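PDB 5NTD: leucyl aminopeptidase from Trypanosoma brucei brucei, which hydrolyses N-terminal residues, typically leucine, from peptides as a metal-dependent M17 aminopeptidase, here with manganese and inhibited by bestatin. Local coordinates for the interface of chains A and B and the interface of chains A and C. Numbering follows the deposited sequence. Chains: chain A/B/C, leucyl aminopeptidase.

Contact 1: the interface of chains A and B. Residues chain A 263-264; chain B 348-349.
A:Phe264 lays one face of its ring towards the aliphatic stem of B:Lys349, in a loop-to-loop patch between catalytic domains of this M17 leucyl aminopeptidase, a family that assembles as hexamers. The lysine is not centred under the ring: its CG and CD lie below the plane but are shifted outwards, past the rim formed by CD1 and CE1. B:Lys349 CG comes up to A:Phe264 CD1 at 3.6 Å, and the next methylene, B:Lys349 CD, lies 3.9 Å from A:Phe264 CE1. The CG-CD bond thus runs roughly alongside the CD1-CE1 bond, although the two side chains as wholes are oblique to each other. With its CG trans to the backbone N (chi1 -177°), A:Phe264 carries the ring away from its own amide and out to the lysine. B:Lys349 bends at chi3 and chi4, so that methylenes, rather than the ammonium tip, make the close contacts with the ring.

Nearer the backbone, B:Pro348 packs by a corner of its pyrrolidine: B:Pro348 CB stands 3.8 Å from A:Phe264 N, with the carbonyl carbon of A:Ala263 a little farther off. Water 1 provides a polar link between the two chains. The backbone N of A:Phe264 points almost straight at this water (2.8 Å, 173° at the hydrogen), which in turn lies 2.7 Å from the carbonyl O of B:Pro348.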
# COMPACT_ATOMS: atom_id res chain seq x y z
N ALA A 263 -4.69 -21.87 18.37
CA ALA A 263 -3.66 -22.76 17.76
C ALA A 263 -4.01 -24.21 17.86
O ALA A 263 -4.80 -24.63 18.69
CB ALA A 263 -2.30 -22.51 18.36
N PHE A 264 -3.38 -24.98 17.00
CA PHE A 264 -3.51 -26.44 17.01
C PHE A 264 -2.97 -27.05 18.32
O PHE A 264 -3.61 -27.86 18.94
CB PHE A 264 -2.82 -27.04 15.81
CG PHE A 264 -2.96 -28.54 15.72
CD1 PHE A 264 -4.16 -29.12 15.30
CD2 PHE A 264 -1.90 -29.38 16.06
CE1 PHE A 264 -4.28 -30.50 15.21
CE2 PHE A 264 -2.02 -30.76 15.98
CZ PHE A 264 -3.22 -31.33 15.56
N PRO B 348 -5.71 -23.09 11.88
CA PRO B 348 -4.74 -23.54 12.86
C PRO B 348 -3.77 -24.58 12.36
O PRO B 348 -2.67 -24.67 12.84
CB PRO B 348 -5.60 -24.13 13.98
CG PRO B 348 -6.97 -23.67 13.74
CD PRO B 348 -7.08 -23.26 12.32
N LYS B 349 -4.19 -25.38 11.41
CA LYS B 349 -3.32 -26.44 10.85
C LYS B 349 -2.52 -26.02 9.62
O LYS B 349 -1.82 -26.82 9.01
CB LYS B 349 -4.11 -27.72 10.56
CG LYS B 349 -4.70 -28.36 11.79
CD LYS B 349 -5.45 -29.67 11.58
CE LYS B 349 -4.75 -30.71 10.75
NZ LYS B 349 -5.10 -32.08 11.23
O HOH W 1 -1.75 -23.57 15.15

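Contact 2: the interface of chains A and C. Residues chain A 407, 411-413; chain C 468-470.
OD1 of the C:Asp468 carboxylate is gripped by two nitrogens of A:Arg412, in a two-fold interface of this M17 aminopeptidase, whose family forms hexamers. A:Arg412 NE gives a hydrogen bond of 2.8 Å to C:Asp468 OD1, and A:Arg412 NH2 makes the salt bridge at 2.7 Å to the same oxygen. OD1 lies in the guanidinium plane, yet the carboxylate is turned steeply, its plane 70° from that of the arginine. NE consequently meets OD1 from well above the carboxylate, whereas NH2 arrives on the syn side and nearer its plane, both from the same face. A:Arg412 NH2 also stands 3.1 Å from the other carboxylate oxygen, C:Asp468 OD2, a likely additional hydrogen bond. A bend at chi2 (-72°) turns the arginine chain so that this NE side of the guanidinium faces the aspartate.

The next residue, C:Asn469, crosses the arginine stem at about a right angle. C:Asn469 OD1, the amide oxygen, accepts a hydrogen bond from the backbone N of A:Arg412 (2.8 Å), the donor tilted out of the carbonyl plane, while C:Asn469 CG packs 3.5 Å from A:Arg412 CG. The same oxygen touches water 2, which sits at the ring edge of A:His413, in plane, 2.8 Å from A:His413 ND1; water thus carries the asparagine contact on to the histidine.

A backbone hydrogen bond also crosses: C:Ala470 N, just ahead of helix 471-480, donates to the carbonyl O of A:Gly407, within helix 404-410 (2.9 Å). CA of A:Gly411 packs beside the C:Asn469 CA and the C:Ala470 methyl.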
# COMPACT_ATOMS: atom_id res chain seq x y z
N GLY A 407 14.72 -2.81 16.73
CA GLY A 407 15.74 -2.74 15.67
C GLY A 407 16.01 -1.31 15.24
O GLY A 407 17.13 -0.88 15.09
N GLY A 411 19.14 -1.36 17.25
CA GLY A 411 19.82 -2.06 16.16
C GLY A 411 19.94 -3.56 16.28
O GLY A 411 19.38 -4.19 17.16
N ARG A 412 20.72 -4.14 15.38
CA ARG A 412 20.75 -5.58 15.20
C ARG A 412 21.61 -6.30 16.24
O ARG A 412 21.43 -7.50 16.45
CB ARG A 412 21.23 -5.94 13.78
CG ARG A 412 20.47 -5.34 12.60
CD ARG A 412 19.16 -5.99 12.50
NE ARG A 412 18.47 -5.77 11.24
CZ ARG A 412 18.28 -6.69 10.28
NH1 ARG A 412 18.76 -7.92 10.38
NH2 ARG A 412 17.59 -6.36 9.21
N HIS A 413 22.51 -5.58 16.88
CA HIS A 413 23.49 -6.20 17.81
C HIS A 413 23.28 -5.88 19.27
O HIS A 413 23.89 -6.50 20.13
CB HIS A 413 24.91 -5.84 17.44
CG HIS A 413 25.20 -6.06 16.00
ND1 HIS A 413 24.94 -5.11 15.03
CD2 HIS A 413 25.71 -7.13 15.35
CE1 HIS A 413 25.27 -5.59 13.85
NE2 HIS A 413 25.73 -6.81 14.01
N ASP C 468 16.37 -1.01 9.78
CA ASP C 468 16.10 -1.54 11.13
C ASP C 468 17.36 -1.85 11.96
O ASP C 468 17.43 -2.82 12.71
CB ASP C 468 15.22 -2.78 11.01
CG ASP C 468 15.80 -3.84 10.10
OD1 ASP C 468 17.04 -3.83 9.79
OD2 ASP C 468 15.00 -4.72 9.72
N ASN C 469 18.36 -0.99 11.82
CA ASN C 469 19.67 -1.15 12.51
C ASN C 469 20.17 0.15 13.15
O ASN C 469 21.21 0.69 12.77
CB ASN C 469 20.70 -1.68 11.55
CG ASN C 469 21.93 -2.19 12.25
OD1 ASN C 469 21.91 -2.50 13.44
ND2 ASN C 469 23.03 -2.29 11.52
N ALA C 470 19.38 0.64 14.09
CA ALA C 470 19.68 1.86 14.88
C ALA C 470 19.68 3.09 13.98
O ALA C 470 20.70 3.69 13.70
CB ALA C 470 21.00 1.74 15.62
O HOH W 2 23.97 -2.49 14.87

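Contact 1 and contact 2 lie about 32 Å apart, measured between the centres of their C-alpha atoms, and share chain A but no residue. Chain A offers the loop between helix 254-260 and strand 268-274 to chain B, and helix 404-410 with the loop after it to chain C. The A-C interface is two-fold, so contact 2 recurs with the chains exchanged; the A-B interface is not an exact two-fold. Two different kinds of neighbour relation are therefore met by one subunit, as expected in the six-copy assembly, where M17 hexamers are built as paired trimers.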